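Local coordinates for muramidase (Sodiomyces alcalophilus, PDB 6ZM8), which probably cleaves the glycan strands of bacterial peptidoglycan, as a fungal lysozyme of glycoside hydrolase family 25, at residues Q110-V121 with Q143-R154. Numbering follows the deposited sequence. Where two conformers were deposited one is given.
Sequences QSAMVNWIEDFV and QCTGNSNRFANR
Glu118 reaches out from helix 110-128 to two arginines of the loop that follows helix 138-145, and meets them in quite different ways. Arg154 comes end-on: NH1 bonds to Glu118 OE2 at 2.8 Å and NH2 to Glu118 OE1 at 2.9 Å, each on a syn lone pair, with carboxylate and guanidinium planes only 13° apart. Arg150 stands across this pair, its plane 86° from the carboxylate, and its NH2 makes a salt bridge to Glu118 OE1 at 2.8 Å. The bend at chi2 of Glu118 (66°) carries the carboxylate toward the two arginines. Arg154 NH2 also donates to Arg150 O, tying the two arginines together across the loop, and Trp131 adds a cation-pi contact to Arg154.

Beside the charges, Phe151 lies as a flat wedge. Ile117 CG2 sits over one face, 3.7 Å from the ring centroid, while Arg150 CB covers the opposite face; Val114 O approaches the ring edge near CZ. Branched Val114 splits its methyls, CG1 lying 3.4 Å from Arg150 NE, a polar atom that is buried here without a partner in the model, and CG2 resting on Ser148 CB.

At the other end, Gln110 extends its amide over Gly146, where the chain leaves the helix with a positive phi that glycine accepts readily; a CB there would also run into Gln110 OE1. Gln110 NE2 donates nearly straight to Gln143 O (3.0 Å), from above the carbonyl plane. Cys144, tied to Cys105 by a disulfide, accepts a CA-H...O contact from Gln110 CA at its O.

A leucine in place of Arg154 would probably leave Glu118 OE2 without its charged mate and Arg150 O without its side-chain donor. The contact thus fastens an irregular loop of the TIM-barrel-type fold onto an outer helix by an apolar centre flanked by ionic and amide clasps, the paired arginines probably favouring an ionised Glu118.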
loop_
_atom_site.group_PDB
_atom_site.type_symbol
_atom_site.label_atom_id
_atom_site.label_comp_id
_atom_site.label_asym_id
_atom_site.label_seq_id
_atom_site.Cartn_x
_atom_site.Cartn_y
_atom_site.Cartn_z
ATOM N N GLN A 110 -7.881 -17.144 -11.151
ATOM C CA GLN A 110 -6.544 -16.751 -10.686
ATOM C C GLN A 110 -5.785 -16.022 -11.791
ATOM O O GLN A 110 -5.183 -14.974 -11.546
ATOM C CB GLN A 110 -5.765 -17.968 -10.196
ATOM C CG GLN A 110 -6.395 -18.635 -8.972
ATOM C CD GLN A 110 -5.649 -19.847 -8.520
ATOM O OE1 GLN A 110 -4.953 -20.510 -9.333
ATOM N NE2 GLN A 110 -5.761 -20.199 -7.255
ATOM N N SER A 111 -5.829 -16.570 -13.007
ATOM C CA SER A 111 -5.120 -15.932 -14.098
ATOM C C SER A 111 -5.737 -14.579 -14.458
ATOM O O SER A 111 -5.021 -13.631 -14.775
ATOM C CB SER A 111 -5.078 -16.885 -15.289
ATOM O OG SER A 111 -6.387 -17.212 -15.746
ATOM N N ALA A 112 -7.077 -14.454 -14.390
ATOM C CA ALA A 112 -7.700 -13.170 -14.637
ATOM C C ALA A 112 -7.265 -12.164 -13.559
ATOM O O ALA A 112 -7.095 -10.964 -13.847
ATOM C CB ALA A 112 -9.206 -13.251 -14.705
ATOM N N MET A 113 -7.143 -12.614 -12.326
ATOM C CA MET A 113 -6.713 -11.724 -11.249
ATOM C C MET A 113 -5.273 -11.252 -11.479
ATOM O O MET A 113 -4.958 -10.077 -11.304
ATOM C CB MET A 113 -6.852 -12.444 -9.905
ATOM C CG MET A 113 -6.526 -11.537 -8.719
ATOM S SD MET A 113 -7.621 -10.146 -8.479
ATOM C CE MET A 113 -9.031 -10.998 -7.780
ATOM N N VAL A 114 -4.386 -12.183 -11.876
ATOM C CA VAL A 114 -3.018 -11.789 -12.215
ATOM C C VAL A 114 -3.038 -10.751 -13.330
ATOM O O VAL A 114 -2.316 -9.748 -13.264
ATOM C CB VAL A 114 -2.192 -13.025 -12.586
ATOM C CG1 VAL A 114 -0.851 -12.646 -13.215
ATOM C CG2 VAL A 114 -1.965 -13.908 -11.367
ATOM N N ASN A 115 -3.855 -10.957 -14.372
ATOM C CA ASN A 115 -3.907 -9.982 -15.443
ATOM C C ASN A 115 -4.412 -8.619 -14.947
ATOM O O ASN A 115 -3.929 -7.580 -15.428
ATOM C CB ASN A 115 -4.832 -10.465 -16.581
ATOM C CG ASN A 115 -4.301 -11.661 -17.336
ATOM O OD1 ASN A 115 -3.146 -12.053 -17.185
ATOM N ND2 ASN A 115 -5.175 -12.224 -18.155
ATOM N N TRP A 116 -5.378 -8.612 -14.052
ATOM C CA TRP A 116 -5.915 -7.366 -13.524
ATOM C C TRP A 116 -4.822 -6.594 -12.781
ATOM O O TRP A 116 -4.631 -5.396 -12.966
ATOM C CB TRP A 116 -7.114 -7.683 -12.603
ATOM C CG TRP A 116 -7.864 -6.481 -12.161
ATOM C CD1 TRP A 116 -9.017 -6.028 -12.735
ATOM C CD2 TRP A 116 -7.520 -5.548 -11.124
ATOM N NE1 TRP A 116 -9.419 -4.859 -12.111
ATOM C CE2 TRP A 116 -8.524 -4.544 -11.140
ATOM C CE3 TRP A 116 -6.503 -5.451 -10.172
ATOM C CZ2 TRP A 116 -8.504 -3.461 -10.264
ATOM C CZ3 TRP A 116 -6.471 -4.369 -9.302
ATOM C CH2 TRP A 116 -7.463 -3.382 -9.370
ATOM N N ILE A 117 -4.116 -7.316 -11.908
ATOM C CA ILE A 117 -3.013 -6.701 -11.142
ATOM C C ILE A 117 -1.943 -6.186 -12.110
ATOM O O ILE A 117 -1.434 -5.082 -11.929
ATOM C CB ILE A 117 -2.464 -7.696 -10.113
ATOM C CG1 ILE A 117 -3.551 -8.068 -9.090
ATOM C CG2 ILE A 117 -1.230 -7.114 -9.420
ATOM C CD1 ILE A 117 -3.216 -9.313 -8.279
ATOM N N GLU A 118 -1.588 -6.993 -13.128
ATOM C CA GLU A 118 -0.610 -6.545 -14.118
ATOM C C GLU A 118 -1.056 -5.246 -14.773
ATOM O O GLU A 118 -0.257 -4.329 -14.999
ATOM C CB GLU A 118 -0.406 -7.652 -15.147
ATOM C CG GLU A 118 0.627 -7.289 -16.223
ATOM C CD GLU A 118 2.024 -7.138 -15.671
ATOM O OE1 GLU A 118 2.572 -8.119 -15.147
ATOM O OE2 GLU A 118 2.529 -6.012 -15.656
ATOM N N ASP A 119 -2.343 -5.160 -15.129
ATOM C CA ASP A 119 -2.851 -3.953 -15.764
ATOM C C ASP A 119 -2.721 -2.750 -14.810
ATOM O O ASP A 119 -2.312 -1.655 -15.218
ATOM C CB ASP A 119 -4.298 -4.191 -16.203
ATOM C CG ASP A 119 -4.842 -3.185 -17.185
ATOM O OD1 ASP A 119 -4.078 -2.579 -17.926
ATOM O OD2 ASP A 119 -6.107 -3.073 -17.216
ATOM N N PHE A 120 -3.060 -2.945 -13.543
ATOM C CA PHE A 120 -2.898 -1.857 -12.568
ATOM C C PHE A 120 -1.428 -1.435 -12.460
ATOM O O PHE A 120 -1.104 -0.240 -12.516
ATOM C CB PHE A 120 -3.450 -2.293 -11.199
ATOM C CG PHE A 120 -3.410 -1.173 -10.187
ATOM C CD1 PHE A 120 -2.233 -0.832 -9.522
ATOM C CD2 PHE A 120 -4.564 -0.448 -9.904
ATOM C CE1 PHE A 120 -2.203 0.236 -8.626
ATOM C CE2 PHE A 120 -4.539 0.603 -8.983
ATOM C CZ PHE A 120 -3.357 0.945 -8.356
ATOM N N VAL A 121 -0.538 -2.397 -12.242
ATOM C CA VAL A 121 0.838 -1.973 -11.924
ATOM C C VAL A 121 1.545 -1.420 -13.176
ATOM O O VAL A 121 2.373 -0.534 -13.048
ATOM C CB VAL A 121 1.660 -3.084 -11.236
ATOM C CG1 VAL A 121 0.923 -3.643 -10.018
ATOM C CG2 VAL A 121 2.030 -4.210 -12.165
ATOM N N GLN A 143 -4.801 -18.059 -2.673
ATOM C CA GLN A 143 -6.088 -18.497 -3.218
ATOM C C GLN A 143 -6.475 -17.757 -4.484
ATOM O O GLN A 143 -7.130 -18.316 -5.378
ATOM C CB GLN A 143 -7.146 -18.220 -2.171
ATOM C CG GLN A 143 -6.954 -19.086 -0.976
ATOM C CD GLN A 143 -8.024 -18.902 0.054
ATOM O OE1 GLN A 143 -9.173 -18.647 -0.200
ATOM N NE2 GLN A 143 -7.796 -19.331 1.296
ATOM N N CYS A 144 -6.191 -16.461 -4.522
ATOM C CA CYS A 144 -6.787 -15.626 -5.571
ATOM C C CYS A 144 -5.863 -15.365 -6.762
ATOM O O CYS A 144 -6.367 -14.975 -7.819
ATOM C CB CYS A 144 -7.282 -14.299 -5.020
ATOM S SG CYS A 144 -8.583 -14.477 -3.755
ATOM N N THR A 145 -4.552 -15.603 -6.620
ATOM C CA THR A 145 -3.631 -15.453 -7.759
ATOM C C THR A 145 -2.950 -16.769 -8.102
ATOM O O THR A 145 -2.142 -16.784 -9.032
ATOM C CB THR A 145 -2.537 -14.375 -7.549
ATOM O OG1 THR A 145 -1.498 -14.867 -6.692
ATOM C CG2 THR A 145 -3.092 -13.064 -7.053
ATOM N N GLY A 146 -3.236 -17.848 -7.372
ATOM C CA GLY A 146 -2.444 -19.066 -7.544
ATOM C C GLY A 146 -1.039 -18.913 -7.003
ATOM O O GLY A 146 -0.120 -19.618 -7.437
ATOM N N ASN A 147 -0.853 -17.994 -6.054
ATOM C CA ASN A 147 0.466 -17.705 -5.485
ATOM C C ASN A 147 1.440 -17.280 -6.589
ATOM O O ASN A 147 2.529 -17.864 -6.747
ATOM C CB ASN A 147 0.995 -18.839 -4.612
ATOM C CG ASN A 147 1.926 -18.336 -3.512
ATOM O OD1 ASN A 147 2.133 -17.136 -3.358
ATOM N ND2 ASN A 147 2.461 -19.260 -2.754
ATOM N N SER A 148 1.062 -16.243 -7.326
ATOM C CA SER A 148 1.843 -15.806 -8.484
ATOM C C SER A 148 3.134 -15.096 -8.074
ATOM O O SER A 148 3.086 -14.170 -7.241
ATOM C CB SER A 148 1.000 -14.832 -9.288
ATOM O OG SER A 148 1.742 -14.317 -10.387
ATOM N N ASN A 149 4.222 -15.419 -8.756
ATOM C CA ASN A 149 5.501 -14.722 -8.564
ATOM C C ASN A 149 5.690 -13.561 -9.545
ATOM O O ASN A 149 6.780 -12.999 -9.577
ATOM C CB ASN A 149 6.677 -15.673 -8.648
ATOM C CG ASN A 149 6.854 -16.267 -10.010
ATOM O OD1 ASN A 149 6.229 -15.876 -10.976
ATOM N ND2 ASN A 149 7.766 -17.243 -10.091
ATOM N N ARG A 150 4.666 -13.182 -10.300
ATOM C CA ARG A 150 4.854 -12.301 -11.457
ATOM C C ARG A 150 5.259 -10.888 -11.113
ATOM O O ARG A 150 5.768 -10.193 -11.985
ATOM C CB ARG A 150 3.620 -12.338 -12.349
ATOM C CG ARG A 150 3.683 -13.700 -13.095
ATOM C CD ARG A 150 2.904 -13.854 -14.366
ATOM N NE ARG A 150 2.262 -12.585 -14.685
ATOM C CZ ARG A 150 2.307 -11.882 -15.805
ATOM N NH1 ARG A 150 2.996 -12.279 -16.883
ATOM N NH2 ARG A 150 1.651 -10.730 -15.781
ATOM N N PHE A 151 4.997 -10.435 -9.893
ATOM C CA PHE A 151 5.184 -9.020 -9.536
ATOM C C PHE A 151 6.380 -8.810 -8.621
ATOM O O PHE A 151 6.731 -7.644 -8.387
ATOM C CB PHE A 151 3.919 -8.468 -8.877
ATOM C CG PHE A 151 2.734 -8.720 -9.765
ATOM C CD1 PHE A 151 2.571 -8.029 -10.958
ATOM C CD2 PHE A 151 1.820 -9.694 -9.446
ATOM C CE1 PHE A 151 1.557 -8.374 -11.843
ATOM C CE2 PHE A 151 0.798 -10.029 -10.342
ATOM C CZ PHE A 151 0.671 -9.367 -11.528
ATOM N N ALA A 152 7.007 -9.860 -8.102
ATOM C CA ALA A 152 7.979 -9.690 -7.026
ATOM C C ALA A 152 9.229 -8.917 -7.439
ATOM O O ALA A 152 9.806 -8.205 -6.616
ATOM C CB ALA A 152 8.372 -11.033 -6.459
ATOM N N ASN A 153 9.620 -8.993 -8.712
ATOM C CA ASN A 153 10.838 -8.307 -9.191
ATOM C C ASN A 153 10.573 -6.857 -9.641
ATOM O O ASN A 153 11.446 -6.173 -10.178
ATOM C CB ASN A 153 11.406 -9.075 -10.379
ATOM C CG ASN A 153 12.688 -8.481 -10.889
ATOM O OD1 ASN A 153 13.669 -8.322 -10.153
ATOM N ND2 ASN A 153 12.707 -8.179 -12.164
ATOM N N ARG A 154 9.378 -6.405 -9.495
ATOM C CA ARG A 154 9.038 -5.001 -9.709
ATOM C C ARG A 154 8.462 -4.313 -8.471
ATOM O O ARG A 154 8.771 -3.154 -8.206
ATOM C CB ARG A 154 8.015 -4.854 -10.848
ATOM C CG ARG A 154 8.611 -5.105 -12.224
ATOM C CD ARG A 154 7.556 -5.178 -13.319
ATOM N NE ARG A 154 6.748 -6.369 -13.147
ATOM C CZ ARG A 154 5.565 -6.574 -13.750
ATOM N NH1 ARG A 154 5.063 -5.627 -14.546
ATOM N NH2 ARG A 154 4.914 -7.695 -13.571
#